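Probable hydrogenase nickel incorporation protein hypB (Methanocaldococcus jannaschii, PDB 2HF9) probably acts as a homodimeric, metal-binding GTPase in [NiFe] hydrogenase maturation, where it is required for inserting nickel into the enzyme's metal centre. Local coordinates at residues K67-A72 / D117-L122; V145-T150 / G161-A166; D154-H159 / K185-D190. All coordinates share one frame; numbering follows the deposited sequence.

Contact 1: residues K67-A72 / D117-L122; sequences KIACIA and DEIDLL
Lys67 meets segment 117-122 with both its backbone and its side chain. Its N-H makes an almost straight bond (177° at the hydrogen) to Asp120 OD2, 2.8 Å away, on the anti side of that carboxylate. Lys67 O in turn accepts from two successive amides, Asp120 N at 2.7 Å and Leu121 N at 3.1 Å. The lysine side chain, extended beyond CG, passes the backbone of Glu118, with CB 3.3 Å from Glu118 O. Its NZ then forms a salt bridge with Glu118 OE1 at 3.0 Å, approaching from above the carboxylate plane. Regular parallel pairing follows: Ala69 N donates to Leu121 O over 2.9 Å, setting Ile68 beside Leu121 and Ala69 beside Leu122. Ala69 CB rests on Ile119 CD1 at 3.6 Å. Leu122 shares this sheet face; its CG stands anti to the backbone N (chi1 176°), and chi2 (61°) carries CD1 to Ile71, whose CD1 lies 4.1 Å away. Leu114 and Val38 add to the apolar cover here. Bonds and packing join strands 68-74 and 121-125 as neighbours in the parallel sheet of a P-loop nucleotide-binding domain, the second strand running on to the magnesium ligand Glu125.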
loop_
_atom_site.group_PDB
_atom_site.type_symbol
_atom_site.label_atom_id
_atom_site.label_comp_id
_atom_site.label_asym_id
_atom_site.label_seq_id
_atom_site.Cartn_x
_atom_site.Cartn_y
_atom_site.Cartn_z
ATOM N N LYS A 67 25.110 -13.145 -12.326
ATOM C CA LYS A 67 24.256 -12.751 -13.441
ATOM C C LYS A 67 22.833 -12.645 -12.901
ATOM O O LYS A 67 22.301 -13.597 -12.326
ATOM C CB LYS A 67 24.344 -13.769 -14.578
ATOM C CG LYS A 67 25.736 -13.867 -15.207
ATOM C CD LYS A 67 25.875 -15.125 -16.044
ATOM C CE LYS A 67 27.329 -15.421 -16.371
ATOM N NZ LYS A 67 27.454 -16.748 -17.037
ATOM N N ILE A 68 22.229 -11.476 -13.071
ATOM C CA ILE A 68 20.977 -11.164 -12.387
ATOM C C ILE A 68 19.833 -10.916 -13.367
ATOM O O ILE A 68 19.990 -10.206 -14.364
ATOM C CB ILE A 68 21.148 -9.952 -11.422
ATOM C CG1 ILE A 68 22.233 -10.245 -10.376
ATOM C CG2 ILE A 68 19.824 -9.606 -10.728
ATOM C CD1 ILE A 68 22.865 -9.002 -9.765
ATOM N N ALA A 69 18.690 -11.532 -13.075
ATOM C CA ALA A 69 17.453 -11.284 -13.807
ATOM C C ALA A 69 16.414 -10.736 -12.845
ATOM O O ALA A 69 16.488 -10.982 -11.637
ATOM C CB ALA A 69 16.944 -12.564 -14.451
ATOM N N CYS A 70 15.454 -9.992 -13.386
ATOM C CA CYS A 70 14.324 -9.494 -12.612
ATOM C C CYS A 70 12.980 -9.800 -13.256
ATOM O O CYS A 70 12.867 -9.911 -14.480
ATOM C CB CYS A 70 14.429 -7.983 -12.405
ATOM S SG CYS A 70 15.917 -7.456 -11.555
ATOM N N ILE A 71 11.973 -9.941 -12.403
ATOM C CA ILE A 71 10.577 -9.936 -12.808
ATOM C C ILE A 71 9.938 -8.755 -12.082
ATOM O O ILE A 71 9.971 -8.684 -10.850
ATOM C CB ILE A 71 9.857 -11.266 -12.440
ATOM C CG1 ILE A 71 10.390 -12.417 -13.300
ATOM C CG2 ILE A 71 8.338 -11.132 -12.611
ATOM C CD1 ILE A 71 10.081 -13.819 -12.754
ATOM N N ALA A 72 9.389 -7.823 -12.850
ATOM C CA ALA A 72 8.765 -6.630 -12.290
ATOM C C ALA A 72 7.271 -6.653 -12.564
ATOM O O ALA A 72 6.837 -6.485 -13.708
ATOM C CB ALA A 72 9.397 -5.374 -12.868
ATOM N N ASP A 117 20.151 -20.740 -17.506
ATOM C CA ASP A 117 21.550 -21.179 -17.493
ATOM C C ASP A 117 22.523 -20.010 -17.633
ATOM O O ASP A 117 23.746 -20.195 -17.605
ATOM C CB ASP A 117 21.799 -22.231 -18.577
ATOM C CG ASP A 117 21.154 -23.562 -18.250
ATOM O OD1 ASP A 117 21.188 -23.979 -17.069
ATOM O OD2 ASP A 117 20.609 -24.190 -19.175
ATOM N N GLU A 118 21.975 -18.809 -17.791
ATOM C CA GLU A 118 22.775 -17.590 -17.806
ATOM C C GLU A 118 22.335 -16.616 -16.711
ATOM O O GLU A 118 22.583 -15.412 -16.798
ATOM C CB GLU A 118 22.741 -16.932 -19.190
ATOM C CG GLU A 118 23.665 -17.603 -20.218
ATOM C CD GLU A 118 25.123 -17.659 -19.765
ATOM O OE1 GLU A 118 25.704 -16.593 -19.453
ATOM O OE2 GLU A 118 25.689 -18.775 -19.721
ATOM N N ILE A 119 21.678 -17.153 -15.685
ATOM C CA ILE A 119 21.199 -16.367 -14.545
ATOM C C ILE A 119 21.602 -17.065 -13.243
ATOM O O ILE A 119 21.509 -18.286 -13.136
ATOM C CB ILE A 119 19.643 -16.157 -14.597
ATOM C CG1 ILE A 119 19.212 -15.381 -15.853
ATOM C CG2 ILE A 119 19.115 -15.464 -13.334
ATOM C CD1 ILE A 119 19.846 -13.992 -16.026
ATOM N N ASP A 120 22.067 -16.287 -12.267
ATOM C CA ASP A 120 22.396 -16.810 -10.941
ATOM C C ASP A 120 21.384 -16.358 -9.881
ATOM O O ASP A 120 21.024 -17.125 -8.983
ATOM C CB ASP A 120 23.817 -16.390 -10.533
ATOM C CG ASP A 120 24.865 -16.785 -11.566
ATOM O OD1 ASP A 120 24.920 -17.976 -11.941
ATOM O OD2 ASP A 120 25.636 -15.904 -12.001
ATOM N N LEU A 121 20.948 -15.104 -9.990
ATOM C CA LEU A 121 20.005 -14.506 -9.046
ATOM C C LEU A 121 18.767 -13.984 -9.754
ATOM O O LEU A 121 18.864 -13.367 -10.813
ATOM C CB LEU A 121 20.654 -13.349 -8.276
ATOM C CG LEU A 121 21.911 -13.595 -7.440
ATOM C CD1 LEU A 121 22.356 -12.296 -6.778
ATOM C CD2 LEU A 121 21.684 -14.674 -6.396
ATOM N N LEU A 122 17.606 -14.227 -9.153
ATOM C CA LEU A 122 16.348 -13.686 -9.651
ATOM C C LEU A 122 15.686 -12.808 -8.594
ATOM O O LEU A 122 15.387 -13.271 -7.492
ATOM C CB LEU A 122 15.398 -14.818 -10.075
ATOM C CG LEU A 122 13.989 -14.428 -10.544
ATOM C CD1 LEU A 122 14.021 -13.539 -11.782
ATOM C CD2 LEU A 122 13.146 -15.673 -10.799
#

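Contact 2: residues V145-T150 / G161-A166; sequences VVISTT and GIMKTA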
loop_
_atom_site.group_PDB
_atom_site.type_symbol
_atom_site.label_atom_id
_atom_site.label_comp_id
_atom_site.label_asym_id
_atom_site.label_seq_id
_atom_site.Cartn_x
_atom_site.Cartn_y
_atom_site.Cartn_z
ATOM N N VAL A 145 10.204 -8.481 2.906
ATOM C CA VAL A 145 9.173 -7.457 3.055
ATOM C C VAL A 145 9.837 -6.118 3.352
ATOM O O VAL A 145 10.563 -5.973 4.340
ATOM C CB VAL A 145 8.105 -7.813 4.131
ATOM C CG1 VAL A 145 7.113 -6.661 4.320
ATOM C CG2 VAL A 145 7.357 -9.073 3.744
ATOM N N VAL A 146 9.598 -5.156 2.465
ATOM C CA VAL A 146 10.118 -3.811 2.621
ATOM C C VAL A 146 8.991 -2.885 3.059
ATOM O O VAL A 146 8.009 -2.700 2.345
ATOM C CB VAL A 146 10.734 -3.274 1.297
ATOM C CG1 VAL A 146 11.417 -1.918 1.530
ATOM C CG2 VAL A 146 11.715 -4.284 0.709
ATOM N N ILE A 147 9.127 -2.325 4.252
ATOM C CA ILE A 147 8.269 -1.224 4.663
ATOM C C ILE A 147 9.160 -0.031 4.951
ATOM O O ILE A 147 10.386 -0.155 4.968
ATOM C CB ILE A 147 7.352 -1.560 5.878
ATOM C CG1 ILE A 147 8.164 -1.996 7.119
ATOM C CG2 ILE A 147 6.232 -2.534 5.460
ATOM C CD1 ILE A 147 8.588 -3.467 7.153
ATOM N N SER A 148 8.561 1.131 5.151
ATOM C CA SER A 148 9.370 2.310 5.388
ATOM C C SER A 148 8.807 3.180 6.498
ATOM O O SER A 148 7.608 3.132 6.794
ATOM C CB SER A 148 9.571 3.098 4.091
ATOM O OG SER A 148 8.388 3.767 3.709
ATOM N N THR A 149 9.686 3.971 7.111
ATOM C CA THR A 149 9.314 4.820 8.244
ATOM C C THR A 149 8.159 5.770 7.909
ATOM O O THR A 149 7.349 6.090 8.775
ATOM C CB THR A 149 10.522 5.637 8.764
ATOM O OG1 THR A 149 10.961 6.548 7.750
ATOM C CG2 THR A 149 11.681 4.706 9.145
ATOM N N THR A 150 8.074 6.181 6.643
ATOM C CA THR A 150 7.100 7.185 6.209
ATOM C C THR A 150 5.652 6.688 6.153
ATOM O O THR A 150 4.727 7.483 5.968
ATOM C CB THR A 150 7.500 7.839 4.869
ATOM O OG1 THR A 150 7.603 6.841 3.841
ATOM C CG2 THR A 150 8.825 8.565 5.013
ATOM N N GLY A 161 0.296 -10.599 9.552
ATOM C CA GLY A 161 0.158 -11.702 8.599
ATOM C C GLY A 161 1.270 -11.803 7.574
ATOM O O GLY A 161 1.924 -12.850 7.459
ATOM N N ILE A 162 1.501 -10.718 6.830
ATOM C CA ILE A 162 2.570 -10.707 5.824
ATOM C C ILE A 162 3.959 -10.751 6.470
ATOM O O ILE A 162 4.874 -11.377 5.931
ATOM C CB ILE A 162 2.449 -9.516 4.819
ATOM C CG1 ILE A 162 3.301 -9.778 3.563
ATOM C CG2 ILE A 162 2.795 -8.180 5.487
ATOM C CD1 ILE A 162 3.063 -8.799 2.416
ATOM N N MET A 163 4.094 -10.098 7.628
ATOM C CA MET A 163 5.360 -10.050 8.365
ATOM C C MET A 163 5.839 -11.439 8.748
ATOM O O MET A 163 7.033 -11.723 8.696
ATOM C CB MET A 163 5.249 -9.164 9.613
ATOM C CG MET A 163 4.993 -7.698 9.324
ATOM S SD MET A 163 6.216 -6.928 8.243
ATOM C CE MET A 163 5.265 -5.517 7.699
ATOM N N LYS A 164 4.896 -12.306 9.109
ATOM C CA LYS A 164 5.205 -13.694 9.465
ATOM C C LYS A 164 5.686 -14.533 8.283
ATOM O O LYS A 164 6.262 -15.606 8.478
ATOM C CB LYS A 164 3.996 -14.365 10.120
ATOM C CG LYS A 164 3.620 -13.790 11.472
ATOM C CD LYS A 164 2.505 -14.605 12.108
ATOM C CE LYS A 164 1.875 -13.863 13.272
ATOM N NZ LYS A 164 0.784 -12.951 12.807
ATOM N N THR A 165 5.447 -14.052 7.064
ATOM C CA THR A 165 5.869 -14.777 5.859
ATOM C C THR A 165 7.254 -14.332 5.377
ATOM O O THR A 165 7.822 -14.926 4.461
ATOM C CB THR A 165 4.831 -14.656 4.703
ATOM O OG1 THR A 165 4.893 -13.346 4.120
ATOM C CG2 THR A 165 3.414 -14.917 5.215
ATOM N N ALA A 166 7.803 -13.304 6.021
ATOM C CA ALA A 166 9.084 -12.731 5.618
ATOM C C ALA A 166 10.278 -13.480 6.202
ATOM O O ALA A 166 10.253 -13.909 7.360
ATOM C CB ALA A 166 9.146 -11.263 6.008
#
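Val145 and Ala166 mark the closest backbone approach, their CA atoms 5.9 Å apart, and no hydrogen bond joins the two segments. They belong to one beta-alpha-beta unit, made of strand 142-148, the short helix 160-163 and strand 168-172, so the contact packs the helix and the type I turn of segment 161-166 against the strand that precedes them. All five touching residues are buried.

Val145 divides its two methyl groups between different partners. CG1 stands anti to the backbone N (chi1 176°) and meets Met163 CE at 4.0 Å, with SD equally near. The other branch, CG2, presses on Ala166 CB at 3.6 Å and also meets Ile162 CG1 at 4.1 Å. Met163 crosses Val145 at about a right angle. The bend at chi2 (-56°) sets SD beside Val145 CG1, and an extended chi3 carries CE on to Ile147, which it meets tip to tip: CG2 and CD1 of Ile147 each lie 3.9 Å from that one methyl. Beyond the two segments, Leu130 touches both Ile147 and Ile162, and Met44 of strand 39-45 touches Val145 and Ile162.

Further along segment 145-150, Thr150 enters the nucleotide pocket, and its O accepts a hydrogen bond from Lys173 of the second subunit.

A type I turn runs from Met163 to Ala166, closed by Ala166 N on Met163 O at 3.2 Å; this brings Ala166 CB round to the strand. Ile162 O takes two bonds from a single residue: Thr165 N donates to it at 3.0 Å, and Thr165 OG1 at 2.7 Å, the hydroxyl lying in the carbonyl plane on a lone pair with a C=O...OG1 angle of 132°.

Contact 3: residues D154-H159 / K185-D190; sequences DTIEKH and KKMEND. With GSP (5'-guanosine-diphosphate-monothiophosphate), chain H.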
loop_
_atom_site.group_PDB
_atom_site.type_symbol
_atom_site.label_atom_id
_atom_site.label_comp_id
_atom_site.label_asym_id
_atom_site.label_seq_id
_atom_site.Cartn_x
_atom_site.Cartn_y
_atom_site.Cartn_z
ATOM N N ASP A 154 3.433 2.123 13.187
ATOM C CA ASP A 154 2.482 1.065 13.544
ATOM C C ASP A 154 2.306 0.049 12.418
ATOM O O ASP A 154 1.611 -0.955 12.583
ATOM C CB ASP A 154 1.117 1.654 13.923
ATOM C CG ASP A 154 1.080 2.188 15.346
ATOM O OD1 ASP A 154 1.745 1.609 16.230
ATOM O OD2 ASP A 154 0.374 3.191 15.583
ATOM N N THR A 155 2.955 0.316 11.288
ATOM C CA THR A 155 2.803 -0.462 10.056
ATOM C C THR A 155 3.109 -1.957 10.209
ATOM O O THR A 155 2.412 -2.802 9.635
ATOM C CB THR A 155 3.653 0.166 8.926
ATOM O OG1 THR A 155 3.191 1.503 8.696
ATOM C CG2 THR A 155 3.538 -0.626 7.632
ATOM N N ILE A 156 4.135 -2.285 10.991
ATOM C CA ILE A 156 4.481 -3.689 11.221
ATOM C C ILE A 156 3.436 -4.393 12.098
ATOM O O ILE A 156 2.962 -5.474 11.746
ATOM C CB ILE A 156 5.922 -3.856 11.772
ATOM C CG1 ILE A 156 6.931 -3.338 10.738
ATOM C CG2 ILE A 156 6.208 -5.319 12.120
ATOM C CD1 ILE A 156 8.302 -3.020 11.283
ATOM N N GLU A 157 3.043 -3.772 13.207
ATOM C CA GLU A 157 2.054 -4.413 14.081
ATOM C C GLU A 157 0.627 -4.413 13.520
ATOM O O GLU A 157 -0.203 -5.225 13.936
ATOM C CB GLU A 157 2.134 -3.927 15.538
ATOM C CG GLU A 157 1.982 -2.442 15.789
ATOM C CD GLU A 157 2.011 -2.112 17.281
ATOM O OE1 GLU A 157 1.786 -3.025 18.106
ATOM O OE2 GLU A 157 2.256 -0.942 17.632
ATOM N N LYS A 158 0.369 -3.528 12.552
ATOM C CA LYS A 158 -0.914 -3.474 11.846
ATOM C C LYS A 158 -1.061 -4.538 10.761
ATOM O O LYS A 158 -2.167 -4.766 10.266
ATOM C CB LYS A 158 -1.124 -2.098 11.213
ATOM C CG LYS A 158 -1.827 -1.084 12.091
ATOM C CD LYS A 158 -1.772 0.293 11.433
ATOM C CE LYS A 158 -2.926 1.178 11.859
ATOM N NZ LYS A 158 -4.012 1.239 10.839
ATOM N N HIS A 159 0.045 -5.170 10.369
ATOM C CA HIS A 159 0.008 -6.188 9.316
ATOM C C HIS A 159 0.859 -7.416 9.665
ATOM O O HIS A 159 1.785 -7.754 8.922
ATOM C CB HIS A 159 0.449 -5.594 7.968
ATOM C CG HIS A 159 -0.257 -4.324 7.602
ATOM N ND1 HIS A 159 -1.397 -4.304 6.826
ATOM C CD2 HIS A 159 0.019 -3.032 7.900
ATOM C CE1 HIS A 159 -1.797 -3.054 6.670
ATOM N NE2 HIS A 159 -0.957 -2.262 7.311
ATOM N N LYS A 185 13.281 2.145 16.556
ATOM C CA LYS A 185 13.563 1.130 17.568
ATOM C C LYS A 185 12.308 0.325 17.898
ATOM O O LYS A 185 12.376 -0.892 18.057
ATOM C CB LYS A 185 14.157 1.762 18.834
ATOM C CG LYS A 185 15.535 2.384 18.631
ATOM C CD LYS A 185 16.255 2.577 19.963
ATOM C CE LYS A 185 17.706 3.003 19.771
ATOM N NZ LYS A 185 18.511 1.999 19.015
ATOM N N LYS A 186 11.167 1.010 17.989
ATOM C CA LYS A 186 9.869 0.351 18.146
ATOM C C LYS A 186 9.574 -0.574 16.965
ATOM O O LYS A 186 9.191 -1.726 17.156
ATOM C CB LYS A 186 8.741 1.378 18.297
ATOM C CG LYS A 186 7.342 0.759 18.384
ATOM C CD LYS A 186 6.255 1.789 18.133
ATOM C CE LYS A 186 4.868 1.154 18.134
ATOM N NZ LYS A 186 4.612 0.302 16.934
ATOM N N MET A 187 9.755 -0.064 15.747
ATOM C CA MET A 187 9.471 -0.846 14.541
ATOM C C MET A 187 10.348 -2.094 14.474
ATOM O O MET A 187 9.868 -3.176 14.144
ATOM C CB MET A 187 9.658 0.002 13.282
ATOM C CG MET A 187 8.704 1.175 13.189
ATOM S SD MET A 187 8.972 2.207 11.727
ATOM C CE MET A 187 8.262 1.186 10.432
ATOM N N GLU A 188 11.629 -1.932 14.799
ATOM C CA GLU A 188 12.579 -3.040 14.796
ATOM C C GLU A 188 12.173 -4.127 15.796
ATOM O O GLU A 188 12.250 -5.320 15.488
ATOM C CB GLU A 188 13.989 -2.528 15.088
ATOM C CG GLU A 188 15.068 -3.599 15.056
ATOM C CD GLU A 188 16.431 -3.070 15.455
ATOM O OE1 GLU A 188 16.490 -2.077 16.217
ATOM O OE2 GLU A 188 17.443 -3.659 15.018
ATOM N N ASN A 189 11.738 -3.702 16.983
ATOM C CA ASN A 189 11.219 -4.627 17.995
ATOM C C ASN A 189 9.906 -5.289 17.591
ATOM O O ASN A 189 9.712 -6.482 17.834
ATOM C CB ASN A 189 11.083 -3.934 19.352
ATOM C CG ASN A 189 12.398 -3.856 20.086
ATOM O OD1 ASN A 189 13.141 -4.836 20.146
ATOM N ND2 ASN A 189 12.702 -2.693 20.637
ATOM N N ASP A 190 9.018 -4.516 16.962
ATOM C CA ASP A 190 7.776 -5.051 16.404
ATOM C C ASP A 190 8.065 -6.215 15.456
ATOM O O ASP A 190 7.452 -7.276 15.566
ATOM C CB ASP A 190 6.992 -3.969 15.646
ATOM C CG ASP A 190 6.348 -2.932 16.565
ATOM O OD1 ASP A 190 5.932 -1.876 16.042
ATOM O OD2 ASP A 190 6.242 -3.158 17.790
HETATM P PG GSP H . -2.960 3.334 7.568
HETATM O O3B GSP H . -2.209 4.758 7.544
HETATM S S1G GSP H . -3.113 2.670 5.985
HETATM O O2G GSP H . -2.098 2.432 8.473
HETATM O O3G GSP H . -4.348 3.514 8.197
HETATM P PB GSP H . -2.919 6.188 7.325
HETATM O O1B GSP H . -3.093 6.400 5.874
HETATM O O2B GSP H . -4.160 6.356 8.105
HETATM P PA GSP H . -1.557 7.881 9.235
HETATM O O1A GSP H . -2.546 8.952 9.472
HETATM O O2A GSP H . -1.539 6.877 10.328
HETATM O O3A GSP H . -1.765 7.218 7.785
HETATM O "O5'" GSP H . -0.110 8.553 9.030
HETATM C "C5'" GSP H . 1.045 7.756 8.854
HETATM C "C4'" GSP H . 2.264 8.545 9.323
HETATM O "O4'" GSP H . 2.489 9.646 8.456
HETATM C "C3'" GSP H . 2.064 9.128 10.713
HETATM O "O3'" GSP H . 3.277 8.971 11.410
HETATM C "C2'" GSP H . 1.780 10.598 10.478
HETATM O "O2'" GSP H . 2.258 11.387 11.536
HETATM C "C1'" GSP H . 2.542 10.857 9.190
HETATM N N9 GSP H . 2.017 11.949 8.352
HETATM C C8 GSP H . 0.765 12.077 7.799
HETATM N N7 GSP H . 0.742 13.223 7.077
HETATM C C5 GSP H . 1.957 13.815 7.149
HETATM C C6 GSP H . 2.488 14.986 6.606
HETATM O O6 GSP H . 1.804 15.720 5.900
HETATM N N1 GSP H . 3.801 15.324 6.868
HETATM C C2 GSP H . 4.586 14.511 7.665
HETATM N N2 GSP H . 5.847 14.833 7.921
HETATM N N3 GSP H . 4.055 13.354 8.199
HETATM C C4 GSP H . 2.766 13.013 7.944
HETATM O O HOH W 1 4.938 -1.323 13.632
#
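Lys186 holds three carboxylates around one ammonium group. Its CG is anti to the backbone N and the chain stays extended as far as CE; the turn at chi4 (-71°) then places NZ among the acids. Glu157, whose CG sits between its own backbone N and carbonyl carbon (chi1 57°), crosses the lysine at about a right angle and offers OE2 at 2.8 Å from NZ, met 47° out of the carboxylate plane. Asp154 OD1 is met on its anti side, in the longest of the three bonds, 3.2 Å from NZ. Within the helix, Asp190 OD1 uses its syn lone pair toward NZ at 2.7 Å, and NZ also donates to Asp153 O. This salt-bridge network ties the loop following strand 142-148 to helix 184-194 of the P-loop domain. Asp154 OD1 and Glu157 OE2, both acceptors, lie only 3.0 Å apart, a closeness that the shared ammonium probably offsets. A methionine at Lys186 would probably leave these three acids without their common counter-charge and set Asp154 and Glu157 free to swing apart.

Asp190 OD1 also accepts from a water that in turn takes the N-H of Glu157, while Arg193 pairs with OD2. Beside this polar patch, Ile156 crosses Met187 at about a right angle; its CD1 reaches Met187 O at 3.3 Å, and its CG2 packs on Asp190 CB at 3.9 Å. On the far side of the loop from this helix, Lys158 forms a salt bridge with Asp74 of the second subunit and a weak hydrogen bond from NZ to the nucleotide's O2G, 3.3 Å away.

Contacts 1 and 2 are buried and reach the same parallel sheet, on opposite sides of the chain's centre, with nearest atoms about 12 Å apart. Contact 1 joins two of its strands mainly by backbone bonds and apolar side chains, with charges confined to its exposed end; contact 2 sets a strand against a helix and turn by apolar packing alone. Contact 3, partly buried and farther from the centre, combines ion pairs with the packing of Ile156 on a helix. Contacts 2 and 3 interlock: their segments alternate along the chain, and Ile147 CD1 packs 4.0 Å from Ile156 CG1. Both also hold a nucleotide-pocket residue bonded to the second subunit, whereas no other chain touches contact 1.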